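Local structure of NAD-dependent aldehyde dehydrogenase (Sinorhizobium meliloti, 3U4J) at residues A[65-70]-A[236-241]; A[23-28]-A[60-65]; A[177-182]-A[205-210]; A[86-91]-A[137-142]; A[359-364]-A[395-400]. The protein probably oxidises aldehydes to carboxylic acids with NAD or NADP as electron acceptor. All blocks are in the same frame, centred on the assembly; numbering follows the deposited sequence.

Contact 1 of 5, residues A[65-70]-A[236-241]; sequences KAVAAA and AEDPNV
V67 carries one whole side of this contact: its CG1 methyl projects from helix 60-75 onto the turn 238-241. It lies 3.7 Å from V241 CG2, the one purely apolar partner, and the two valine side chains cross at about a right angle. CG1 stands anti to the backbone N (chi1 174°), a setting that points it at the turn. The other branch, V67 CG2, lies 3.9 Å from V241 CG2. The same V67 CG1 touches N240 CB at 3.8 Å and D238 OD2 at 3.7 Å, so an aliphatic methyl sits against a carboxylate oxygen already engaged by the backbone. That oxygen, D238 OD2, accepts from N240 N at 2.8 Å through its anti lone pair, with a nearly straight N-H...O angle of 162°, making an Asx turn. Within the same residues a type I beta turn is closed by V241 N bonding to D238 O. An alanine in place of D238 is likely to leave N240 N without its side-chain acceptor and to open a gap beside V67 CG1. Further out, K265 NZ bonds the carbonyls of both D238 and V241, while R71 NH1 holds N240 O, tying the turn back to the helix that bears V67. The turn leads from helix 231-237 into strand 243-247, a helix-to-strand connection of the Rossmann-like nucleotide-binding domain of aldehyde dehydrogenases, here covered by helix 60-75.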
# COMPACT_ATOMS: atom_id res chain seq x y z
N LYS A 65 -27.75 13.80 24.24
CA LYS A 65 -28.47 14.30 23.06
C LYS A 65 -27.58 14.44 21.81
O LYS A 65 -28.01 14.13 20.70
CB LYS A 65 -29.10 15.67 23.33
CG LYS A 65 -30.50 15.59 23.99
CD LYS A 65 -31.13 16.98 24.19
CE LYS A 65 -32.32 16.92 25.20
NZ LYS A 65 -32.72 18.30 25.64
N ALA A 66 -26.39 14.99 21.98
CA ALA A 66 -25.41 15.09 20.88
C ALA A 66 -25.00 13.71 20.36
O ALA A 66 -24.96 13.48 19.14
CB ALA A 66 -24.20 15.85 21.36
N VAL A 67 -24.69 12.80 21.29
CA VAL A 67 -24.42 11.40 20.98
C VAL A 67 -25.58 10.78 20.22
O VAL A 67 -25.37 10.08 19.21
CB VAL A 67 -24.10 10.57 22.28
CG1 VAL A 67 -23.96 9.06 21.97
CG2 VAL A 67 -22.82 11.10 22.96
N ALA A 68 -26.82 11.04 20.66
CA ALA A 68 -27.97 10.47 19.96
C ALA A 68 -28.08 11.05 18.54
O ALA A 68 -28.50 10.35 17.65
CB ALA A 68 -29.32 10.71 20.75
N ALA A 69 -27.69 12.31 18.33
CA ALA A 69 -27.75 12.91 16.97
C ALA A 69 -26.69 12.27 16.05
O ALA A 69 -26.97 11.96 14.90
CB ALA A 69 -27.56 14.39 17.03
N ALA A 70 -25.50 12.03 16.58
CA ALA A 70 -24.44 11.34 15.82
C ALA A 70 -24.84 9.92 15.52
O ALA A 70 -24.58 9.43 14.44
CB ALA A 70 -23.12 11.35 16.61
N ALA A 236 -16.96 8.54 27.24
CA ALA A 236 -16.24 7.29 27.48
C ALA A 236 -17.13 6.13 27.97
O ALA A 236 -16.77 4.94 27.79
CB ALA A 236 -15.06 7.54 28.40
N GLU A 237 -18.29 6.44 28.57
CA GLU A 237 -19.19 5.33 28.97
C GLU A 237 -20.44 5.09 28.11
O GLU A 237 -20.97 3.98 28.13
CB GLU A 237 -19.49 5.31 30.49
CG GLU A 237 -19.77 6.66 31.12
CD GLU A 237 -19.85 6.62 32.66
OE1 GLU A 237 -18.82 6.39 33.35
OE2 GLU A 237 -20.96 6.88 33.18
N ASP A 238 -20.88 6.06 27.31
CA ASP A 238 -22.15 5.90 26.61
C ASP A 238 -22.10 4.72 25.62
O ASP A 238 -21.20 4.65 24.80
CB ASP A 238 -22.55 7.20 25.89
CG ASP A 238 -23.98 7.19 25.40
OD1 ASP A 238 -24.76 8.01 25.91
OD2 ASP A 238 -24.36 6.38 24.54
N PRO A 239 -23.08 3.80 25.67
CA PRO A 239 -23.12 2.65 24.75
C PRO A 239 -23.24 3.01 23.26
O PRO A 239 -22.93 2.17 22.41
CB PRO A 239 -24.39 1.90 25.16
CG PRO A 239 -24.63 2.31 26.57
CD PRO A 239 -24.15 3.72 26.69
N ASN A 240 -23.71 4.21 22.94
CA ASN A 240 -23.87 4.60 21.55
C ASN A 240 -22.61 5.31 20.99
O ASN A 240 -22.61 5.73 19.85
CB ASN A 240 -25.10 5.51 21.37
CG ASN A 240 -26.41 4.78 21.49
OD1 ASN A 240 -26.55 3.63 21.07
ND2 ASN A 240 -27.39 5.46 22.05
N VAL A 241 -21.57 5.44 21.80
CA VAL A 241 -20.26 5.91 21.32
C VAL A 241 -19.39 4.70 20.97
O VAL A 241 -19.32 3.73 21.75
CB VAL A 241 -19.58 6.80 22.35
CG1 VAL A 241 -18.18 7.22 21.84
CG2 VAL A 241 -20.45 8.03 22.65

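Contact 2 of 5, residues A[23-28]-A[60-65]; sequences YQMLVD and ADDVRK
M25 and V27 of the short strand 25-27, one arm of a beta hairpin completed by strand 30-32, pack on the first turns of helix 60-75, the former against D62 and the latter against K65. Along the helix, A60 faces helix 231-237, touching V234. D62 is the first residue to meet the hairpin: the selenomethionine M25 lays its terminal CE 4.0 Å from D62 CB, the two side chains crossing at about a right angle. A bend at the last torsion of M25 (chi3 -82°) turns this methyl aside from the line of the chain, so that it also lies beside the D62 carboxylate carbon. The carboxylate itself is held by backbone amides: OD1 accepts from S59 N, just before the helix, and OD2 from A35 N, which fixes its rotation while the methyl rests alongside. V63 turns to helix 231-237, against A231 and V234. R64 packs on V234 as well, and on D238. K65 takes part through its backbone, its amino end leading away. V27 CG1, anti to the backbone N, approaches K65 O at 3.8 Å, the same carbonyl oxygen that accepts from A69 N in the next helical turn.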
# COMPACT_ATOMS: atom_id res chain seq x y z
N TYR A 23 -21.64 31.99 22.30
CA TYR A 23 -21.72 30.85 21.39
C TYR A 23 -22.71 29.83 21.88
O TYR A 23 -22.97 29.74 23.08
CB TYR A 23 -20.38 30.13 21.27
CG TYR A 23 -19.22 30.97 20.79
CD1 TYR A 23 -18.85 30.98 19.44
CD2 TYR A 23 -18.47 31.72 21.69
CE1 TYR A 23 -17.76 31.75 18.99
CE2 TYR A 23 -17.38 32.48 21.27
CZ TYR A 23 -17.05 32.49 19.91
OH TYR A 23 -15.99 33.25 19.52
N GLN A 24 -23.23 29.03 20.95
CA GLN A 24 -24.12 27.93 21.28
C GLN A 24 -23.54 26.58 20.85
O GLN A 24 -22.74 26.50 19.90
CB GLN A 24 -25.48 28.15 20.62
CG GLN A 24 -26.33 29.29 21.26
CD GLN A 24 -27.67 29.39 20.58
OE1 GLN A 24 -27.75 29.73 19.38
NE2 GLN A 24 -28.73 29.07 21.31
N MSE A 25 -23.96 25.53 21.55
CA MSE A 25 -23.65 24.17 21.13
C MSE A 25 -24.29 23.90 19.79
O MSE A 25 -25.18 24.65 19.35
CB MSE A 25 -24.10 23.15 22.18
CG MSE A 25 -23.34 23.31 23.49
SE MSE A 25 -23.81 21.84 24.71
CE MSE A 25 -25.48 22.48 25.44
N LEU A 26 -23.85 22.86 19.10
CA LEU A 26 -24.48 22.55 17.84
C LEU A 26 -24.76 21.07 17.80
O LEU A 26 -23.85 20.26 17.78
CB LEU A 26 -23.61 23.06 16.67
CG LEU A 26 -23.85 22.82 15.17
CD1 LEU A 26 -25.11 22.16 14.75
CD2 LEU A 26 -23.54 24.10 14.36
N VAL A 27 -26.04 20.71 17.81
CA VAL A 27 -26.48 19.34 17.90
C VAL A 27 -27.58 19.07 16.87
O VAL A 27 -28.58 19.78 16.83
CB VAL A 27 -27.00 19.05 19.34
CG1 VAL A 27 -27.56 17.65 19.45
CG2 VAL A 27 -25.86 19.25 20.35
N ASP A 28 -27.38 18.05 16.05
CA ASP A 28 -28.34 17.62 15.02
C ASP A 28 -28.67 18.80 14.12
O ASP A 28 -29.83 19.01 13.75
CB ASP A 28 -29.64 17.06 15.66
CG ASP A 28 -30.41 16.18 14.72
OD1 ASP A 28 -29.81 15.68 13.75
OD2 ASP A 28 -31.63 15.95 14.96
N ALA A 60 -24.84 16.23 31.62
CA ALA A 60 -24.71 14.87 31.07
C ALA A 60 -25.79 14.59 30.03
O ALA A 60 -25.53 13.99 28.99
CB ALA A 60 -24.75 13.79 32.20
N ASP A 61 -27.02 15.04 30.30
CA ASP A 61 -28.10 14.84 29.34
C ASP A 61 -27.93 15.63 28.03
O ASP A 61 -28.34 15.15 26.98
CB ASP A 61 -29.45 15.18 29.97
CG ASP A 61 -29.92 14.11 30.97
OD1 ASP A 61 -29.80 12.91 30.65
OD2 ASP A 61 -30.39 14.48 32.07
N ASP A 62 -27.40 16.84 28.11
CA ASP A 62 -27.10 17.62 26.90
C ASP A 62 -26.13 16.83 26.00
O ASP A 62 -26.33 16.75 24.79
CB ASP A 62 -26.47 19.00 27.25
CG ASP A 62 -27.45 19.95 27.99
OD1 ASP A 62 -26.98 20.72 28.87
OD2 ASP A 62 -28.67 19.95 27.70
N VAL A 63 -25.11 16.21 26.61
CA VAL A 63 -24.10 15.44 25.87
C VAL A 63 -24.69 14.19 25.25
O VAL A 63 -24.39 13.89 24.10
CB VAL A 63 -22.83 15.16 26.72
CG1 VAL A 63 -21.81 14.33 25.91
CG2 VAL A 63 -22.20 16.46 27.16
N ARG A 64 -25.57 13.49 25.97
CA ARG A 64 -26.23 12.31 25.42
C ARG A 64 -27.09 12.64 24.22
O ARG A 64 -27.16 11.85 23.27
CB ARG A 64 -27.04 11.56 26.49
CG ARG A 64 -26.18 10.85 27.56
CD ARG A 64 -27.05 10.11 28.61
NE ARG A 64 -26.36 10.07 29.89
CZ ARG A 64 -26.74 10.73 30.98
NH1 ARG A 64 -27.85 11.45 30.98
NH2 ARG A 64 -26.02 10.63 32.08
N LYS A 65 -27.75 13.80 24.24
CA LYS A 65 -28.47 14.30 23.06
C LYS A 65 -27.58 14.44 21.81
O LYS A 65 -28.01 14.13 20.70
CB LYS A 65 -29.10 15.67 23.33
CG LYS A 65 -30.50 15.59 23.99
CD LYS A 65 -31.13 16.98 24.19
CE LYS A 65 -32.32 16.92 25.20
NZ LYS A 65 -32.72 18.30 25.64

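Contact 3 of 5, residues A[177-182]-A[205-210]; sequences IASERV and IRLAEL
Buried helix-to-helix packing joins A178 and S179 to L207, between helices that belong to two successive beta-alpha-beta units of the nucleotide-binding domain. Helix 174-187 links strand 153-168 to strand 191-195, and helix 202-214 continues from there to strand 221-223. One methyl does the touching: L207 CD2 reaches A178 CB at 3.7 Å and passes 4.1 Å from S179 OG. L207 has CG anti to the backbone N (chi1 -176°), which carries its branched end toward helix 174-187, and chi2 of 55° sets CD2 on A178. The two backbones are nearest at A178 CA and L207 CA, 8.5 Å apart. The serine hydroxyl next to the leucine methyl is buried but not without partners, since S179 OG bonds to F175 O one turn back and, weakly, to W131 NE1. Charged residues stay off the interface: R181 pairs with E180 through NH1 and OE1 at 2.9 Å, and R206 pairs with E209 likewise while also reaching E104. Around the contact the packing is shared. V94 and I98 of helix 84-100 and W131 of helix 117-138 press on L207, and F221 of strand 221-223 touches both L207 and V182.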
# COMPACT_ATOMS: atom_id res chain seq x y z
N ILE A 177 -6.10 20.80 16.67
CA ILE A 177 -6.39 19.43 17.07
C ILE A 177 -7.75 18.99 16.52
O ILE A 177 -7.89 17.85 16.09
CB ILE A 177 -6.18 19.22 18.61
CG1 ILE A 177 -4.65 19.36 18.87
CG2 ILE A 177 -6.57 17.80 19.04
CD1 ILE A 177 -4.26 19.74 20.25
N ALA A 178 -8.72 19.89 16.52
CA ALA A 178 -10.01 19.55 15.88
C ALA A 178 -9.78 19.17 14.40
O ALA A 178 -10.31 18.15 13.91
CB ALA A 178 -10.96 20.72 15.98
N SER A 179 -8.94 19.97 13.74
CA SER A 179 -8.64 19.81 12.33
C SER A 179 -7.73 18.60 12.02
O SER A 179 -7.71 18.14 10.88
CB SER A 179 -8.05 21.10 11.76
OG SER A 179 -9.01 22.14 11.77
N GLU A 180 -6.99 18.11 13.02
CA GLU A 180 -6.22 16.84 12.87
C GLU A 180 -7.08 15.60 13.16
O GLU A 180 -6.63 14.48 12.97
CB GLU A 180 -5.05 16.77 13.85
CG GLU A 180 -3.95 17.80 13.73
CD GLU A 180 -2.91 17.64 14.86
OE1 GLU A 180 -3.16 16.91 15.86
OE2 GLU A 180 -1.84 18.28 14.75
N ARG A 181 -8.28 15.78 13.69
CA ARG A 181 -9.12 14.63 14.12
C ARG A 181 -10.42 14.55 13.33
O ARG A 181 -10.70 13.54 12.71
CB ARG A 181 -9.47 14.72 15.62
CG ARG A 181 -8.26 14.80 16.56
CD ARG A 181 -7.48 13.47 16.69
NE ARG A 181 -6.43 13.67 17.69
CZ ARG A 181 -5.28 14.30 17.47
NH1 ARG A 181 -4.95 14.72 16.25
NH2 ARG A 181 -4.44 14.50 18.48
N VAL A 182 -11.23 15.61 13.39
CA VAL A 182 -12.55 15.61 12.75
C VAL A 182 -12.51 15.20 11.26
O VAL A 182 -13.26 14.32 10.86
CB VAL A 182 -13.32 16.95 12.98
CG1 VAL A 182 -14.62 17.03 12.13
CG2 VAL A 182 -13.63 17.17 14.48
N ILE A 205 -16.74 25.60 17.91
CA ILE A 205 -18.15 25.80 17.62
C ILE A 205 -18.22 26.44 16.23
O ILE A 205 -19.04 26.02 15.39
CB ILE A 205 -18.80 26.73 18.70
CG1 ILE A 205 -19.07 25.93 19.98
CG2 ILE A 205 -20.06 27.39 18.16
CD1 ILE A 205 -19.33 26.83 21.21
N ARG A 206 -17.37 27.42 15.98
CA ARG A 206 -17.33 28.00 14.62
C ARG A 206 -17.03 26.93 13.56
O ARG A 206 -17.63 26.95 12.49
CB ARG A 206 -16.35 29.20 14.48
CG ARG A 206 -16.76 30.48 15.22
CD ARG A 206 -18.04 31.12 14.69
NE ARG A 206 -17.83 31.75 13.38
CZ ARG A 206 -18.50 31.42 12.26
NH1 ARG A 206 -19.44 30.48 12.28
NH2 ARG A 206 -18.24 32.06 11.12
N LEU A 207 -16.13 25.99 13.86
CA LEU A 207 -15.80 24.95 12.87
C LEU A 207 -17.03 24.09 12.56
O LEU A 207 -17.28 23.77 11.39
CB LEU A 207 -14.64 24.07 13.36
CG LEU A 207 -14.06 22.98 12.48
CD1 LEU A 207 -13.62 23.53 11.10
CD2 LEU A 207 -12.87 22.31 13.19
N ALA A 208 -17.80 23.74 13.60
CA ALA A 208 -19.04 22.97 13.41
C ALA A 208 -20.06 23.78 12.61
O ALA A 208 -20.83 23.22 11.81
CB ALA A 208 -19.64 22.54 14.74
N GLU A 209 -20.07 25.09 12.84
CA GLU A 209 -20.97 25.99 12.11
C GLU A 209 -20.56 26.09 10.64
O GLU A 209 -21.41 26.14 9.75
CB GLU A 209 -21.06 27.36 12.80
CG GLU A 209 -21.70 27.26 14.20
CD GLU A 209 -21.71 28.59 14.97
OE1 GLU A 209 -20.98 29.53 14.59
OE2 GLU A 209 -22.43 28.69 15.98
N LEU A 210 -19.25 26.10 10.38
CA LEU A 210 -18.77 26.05 8.98
C LEU A 210 -19.15 24.74 8.29
O LEU A 210 -19.55 24.76 7.11
CB LEU A 210 -17.26 26.29 8.89
CG LEU A 210 -16.78 27.63 9.46
CD1 LEU A 210 -15.28 27.81 9.23
CD2 LEU A 210 -17.56 28.79 8.88

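Contact 4 of 5, residues A[86-91]-A[137-142]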
# COMPACT_ATOMS: atom_id res chain seq x y z
N GLU A 86 -18.44 12.40 -2.63
CA GLU A 86 -19.46 13.28 -2.06
C GLU A 86 -19.02 13.88 -0.73
O GLU A 86 -19.20 15.08 -0.46
CB GLU A 86 -20.81 12.54 -1.93
CG GLU A 86 -21.46 12.30 -3.30
CD GLU A 86 -22.74 11.46 -3.23
OE1 GLU A 86 -23.76 11.94 -3.70
OE2 GLU A 86 -22.72 10.32 -2.71
N ARG A 87 -18.41 13.06 0.10
CA ARG A 87 -17.93 13.54 1.40
C ARG A 87 -16.80 14.51 1.19
O ARG A 87 -16.73 15.53 1.85
CB ARG A 87 -17.49 12.38 2.29
CG ARG A 87 -18.68 11.57 2.89
CD ARG A 87 -18.20 10.60 4.03
NE ARG A 87 -17.43 9.49 3.46
CZ ARG A 87 -17.96 8.36 2.99
NH1 ARG A 87 -19.27 8.17 3.06
NH2 ARG A 87 -17.17 7.45 2.44
N SER A 88 -15.91 14.19 0.24
CA SER A 88 -14.75 15.01 -0.09
C SER A 88 -15.16 16.43 -0.52
O SER A 88 -14.59 17.42 -0.05
CB SER A 88 -13.94 14.30 -1.19
OG SER A 88 -12.89 15.11 -1.68
N ARG A 89 -16.12 16.53 -1.44
CA ARG A 89 -16.61 17.83 -1.91
C ARG A 89 -17.11 18.71 -0.75
O ARG A 89 -16.82 19.90 -0.71
CB ARG A 89 -17.71 17.67 -2.96
CG ARG A 89 -17.16 17.06 -4.28
CD ARG A 89 -18.22 16.79 -5.38
NE ARG A 89 -17.61 15.90 -6.40
CZ ARG A 89 -18.06 14.69 -6.76
NH1 ARG A 89 -19.18 14.18 -6.24
NH2 ARG A 89 -17.36 13.99 -7.67
N LEU A 90 -17.84 18.12 0.19
CA LEU A 90 -18.34 18.87 1.33
C LEU A 90 -17.19 19.33 2.24
O LEU A 90 -17.21 20.44 2.74
CB LEU A 90 -19.38 18.04 2.09
CG LEU A 90 -20.64 17.83 1.21
CD1 LEU A 90 -21.54 16.69 1.72
CD2 LEU A 90 -21.43 19.17 1.08
N MSE A 91 -16.22 18.46 2.45
CA MSE A 91 -15.04 18.80 3.26
C MSE A 91 -14.17 19.86 2.60
O MSE A 91 -13.57 20.69 3.29
CB MSE A 91 -14.19 17.54 3.51
CG MSE A 91 -14.94 16.49 4.32
SE MSE A 91 -14.08 14.75 4.29
CE MSE A 91 -12.40 15.22 5.20
N GLN A 137 -7.77 12.75 0.37
CA GLN A 137 -7.55 11.33 0.66
C GLN A 137 -8.82 10.55 0.93
O GLN A 137 -8.86 9.35 0.65
CB GLN A 137 -6.58 11.16 1.85
CG GLN A 137 -5.11 11.54 1.50
CD GLN A 137 -4.64 10.78 0.26
OE1 GLN A 137 -4.48 9.56 0.30
NE2 GLN A 137 -4.45 11.49 -0.85
N ALA A 138 -9.85 11.21 1.46
CA ALA A 138 -11.09 10.57 1.87
C ALA A 138 -11.74 9.79 0.73
O ALA A 138 -12.29 8.73 0.97
CB ALA A 138 -12.11 11.60 2.47
N ARG A 139 -11.64 10.29 -0.49
CA ARG A 139 -12.28 9.60 -1.61
C ARG A 139 -11.49 8.39 -2.16
O ARG A 139 -12.04 7.55 -2.87
CB ARG A 139 -12.66 10.59 -2.71
CG ARG A 139 -11.50 11.19 -3.49
CD ARG A 139 -12.06 12.21 -4.47
NE ARG A 139 -12.82 11.56 -5.53
CZ ARG A 139 -13.31 12.21 -6.58
NH1 ARG A 139 -13.15 13.53 -6.66
NH2 ARG A 139 -13.95 11.55 -7.53
N ALA A 140 -10.23 8.27 -1.77
CA ALA A 140 -9.39 7.19 -2.31
C ALA A 140 -9.13 6.04 -1.33
O ALA A 140 -8.29 5.18 -1.59
CB ALA A 140 -8.08 7.77 -2.79
N LEU A 141 -9.82 6.03 -0.19
CA LEU A 141 -9.60 5.02 0.83
C LEU A 141 -9.99 3.66 0.30
O LEU A 141 -11.03 3.50 -0.34
CB LEU A 141 -10.38 5.34 2.10
CG LEU A 141 -10.01 6.68 2.76
CD1 LEU A 141 -10.89 6.91 3.98
CD2 LEU A 141 -8.54 6.68 3.13
N GLU A 142 -9.16 2.66 0.57
CA GLU A 142 -9.37 1.36 -0.04
C GLU A 142 -9.23 0.23 0.96
O GLU A 142 -8.76 0.43 2.10
CB GLU A 142 -8.39 1.19 -1.23
CG GLU A 142 -6.95 1.25 -0.77
CD GLU A 142 -5.94 1.39 -1.91
OE1 GLU A 142 -6.20 2.12 -2.90
OE2 GLU A 142 -4.87 0.75 -1.81
O HOH W 1 -12.48 15.46 -4.47
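The guanidinium groups of R89 and R139 meet obliquely, their planes 81° apart; R89 NH2 and R139 NH2 are 4.2 Å from each other. The closeness of these like charges is probably tolerated because R89 NH2 and R139 NH1 both form salt bridges with OD1 of D129 of the second subunit, and R139 NE adds one to E465 of that same subunit. The contact joins helix 84-100 to the end of helix 117-138 and the loop after it, inside the helical layer of the nucleotide-binding domain and directly at the assembly interface; R87 and L141 also pack on N148 of a third subunit. R89 runs extended from CG to NE. R139, by contrast, has CG set between its backbone N and carbonyl carbon (chi1 70°), which helps to place its aliphatic CD 4.1 Å from S88 OG, and a bend at chi3 then turns the guanidinium group. The selenium of M91, a selenomethionine, packs 4.1 Å from A138 CB. The backbones are nearest at S88 CA and A138 CA, 6.1 Å apart. M91 also leans on A134 and A135 of helix 117-138. The hydroxyl of S88 bonds to A135 O and, on the arginine side, to a bridging water. This water donates to S88 OG at 2.8 Å and accepts from R139 NH1 at 3.0 Å.

Contact 5 of 5, residues A[359-364]-A[395-400]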
# COMPACT_ATOMS: atom_id res chain seq x y z
N VAL A 359 9.57 25.64 38.27
CA VAL A 359 10.79 26.47 38.27
C VAL A 359 11.33 26.56 39.70
O VAL A 359 12.54 26.42 39.92
CB VAL A 359 10.55 27.89 37.68
CG1 VAL A 359 11.70 28.82 38.02
CG2 VAL A 359 10.39 27.80 36.15
N THR A 360 10.46 26.74 40.69
CA THR A 360 10.97 26.80 42.06
C THR A 360 11.54 25.44 42.51
O THR A 360 12.59 25.39 43.16
CB THR A 360 10.04 27.53 43.11
OG1 THR A 360 9.43 26.62 44.03
CG2 THR A 360 9.04 28.42 42.49
N ALA A 361 10.90 24.35 42.10
CA ALA A 361 11.47 23.02 42.32
C ALA A 361 12.85 22.84 41.67
O ALA A 361 13.77 22.25 42.27
CB ALA A 361 10.52 21.93 41.88
N GLY A 362 13.01 23.34 40.44
CA GLY A 362 14.30 23.28 39.74
C GLY A 362 15.42 23.98 40.50
O GLY A 362 16.52 23.46 40.59
N ILE A 363 15.14 25.16 41.03
CA ILE A 363 16.12 25.91 41.83
C ILE A 363 16.49 25.11 43.10
O ILE A 363 17.68 24.99 43.45
CB ILE A 363 15.56 27.33 42.18
CG1 ILE A 363 15.22 28.08 40.88
CG2 ILE A 363 16.58 28.15 43.04
CD1 ILE A 363 14.22 29.24 41.05
N THR A 364 15.49 24.54 43.77
CA THR A 364 15.78 23.80 45.01
C THR A 364 16.57 22.52 44.74
O THR A 364 17.34 22.07 45.59
CB THR A 364 14.52 23.50 45.86
OG1 THR A 364 13.79 22.44 45.26
CG2 THR A 364 13.62 24.70 46.02
N ASP A 395 17.71 12.97 37.35
CA ASP A 395 16.90 12.67 38.54
C ASP A 395 16.00 13.83 38.97
O ASP A 395 15.12 13.65 39.82
CB ASP A 395 17.82 12.30 39.71
CG ASP A 395 18.82 13.41 40.02
OD1 ASP A 395 19.47 13.92 39.08
OD2 ASP A 395 18.93 13.78 41.21
N MSE A 396 16.21 15.03 38.43
CA MSE A 396 15.45 16.19 38.89
C MSE A 396 14.05 16.18 38.30
O MSE A 396 13.86 15.83 37.13
CB MSE A 396 16.14 17.51 38.51
CG MSE A 396 17.50 17.71 39.16
SE MSE A 396 18.28 19.38 38.50
CE MSE A 396 20.05 19.34 39.37
N SER A 397 13.08 16.59 39.11
CA SER A 397 11.71 16.72 38.64
C SER A 397 11.60 17.57 37.35
O SER A 397 10.78 17.25 36.49
CB SER A 397 10.80 17.27 39.73
OG SER A 397 11.07 18.65 39.96
N ILE A 398 12.43 18.61 37.19
CA ILE A 398 12.37 19.41 35.95
C ILE A 398 12.94 18.70 34.69
O ILE A 398 12.63 19.11 33.56
CB ILE A 398 12.98 20.82 36.07
CG1 ILE A 398 14.50 20.76 36.35
CG2 ILE A 398 12.20 21.67 37.09
CD1 ILE A 398 15.23 22.01 35.90
N ALA A 399 13.77 17.67 34.88
CA ALA A 399 14.18 16.82 33.76
C ALA A 399 13.09 15.81 33.41
O ALA A 399 12.99 15.38 32.28
CB ALA A 399 15.49 16.08 34.05
N ARG A 400 12.26 15.45 34.37
CA ARG A 400 11.37 14.30 34.19
C ARG A 400 9.91 14.65 33.85
O ARG A 400 9.28 13.99 33.01
CB ARG A 400 11.41 13.44 35.46
CG ARG A 400 12.68 12.62 35.62
CD ARG A 400 12.55 11.28 34.87
NE ARG A 400 13.84 10.62 34.71
CZ ARG A 400 14.00 9.31 34.56
NH1 ARG A 400 12.95 8.50 34.55
NH2 ARG A 400 15.22 8.81 34.41
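I398 aims its side chain at the backbone of G362, and the fit can be followed outward from CB. At CB the chain divides, with CG1 placed between the backbone N and the carbonyl carbon (chi1 64°) and CG2 beside the backbone N. That setting directs the CG2 methyl onto helix 349-364, where it rests 3.7 Å from G362 CA and 3.8 Å from G362 N. The longer branch continues through CG1 to CD1, whose nearest approach is again G362 CA, at 4.2 Å. Because residue 362 is a glycine, the methyl can sit directly on the main chain; a CB on G362 would come only 3.2 Å from I398 CG2, and the CA atoms of the two residues are just 5.8 Å apart. I398 also touches F389 of strand 383-390 and V392. These elements belong to the second alpha/beta domain, the catalytic domain in aldehyde dehydrogenases, where the last turn of helix 349-364 packs on the short helix 397-400 that precedes strand 407-413. M396 is the N-cap residue of this short helix, and its carbonyl O accepts from A399 N at 2.9 Å. The carbonyl of I398 receives K274 NZ and S409 OG, the latter from strand 407-413. One residue before I398, S397 OG lies 3.8 Å from A361 CB.

Overall arrangement
Contacts 1 to 4 cluster around the nucleotide-binding half of the subunit, while contact 5 lies in the catalytic half, its centre about 37 to 48 Å from the centres of the others. Contacts 1 and 2 share helix 60-75 and K65, with centres about 11 Å apart; the helix is thus held by the hairpin strand and by the turn 238-241. Contact 2 also touches contact 3, through Y23, Q24 and L26 against helix 202-214. Contact 4, about 17 Å between centres from contact 3, carries this helical layer to the subunit interface. Along the chain, contact 2 closes before contact 1 opens, contacts 3 and 4 fall within the loop closed by contact 1, and contact 5 follows later.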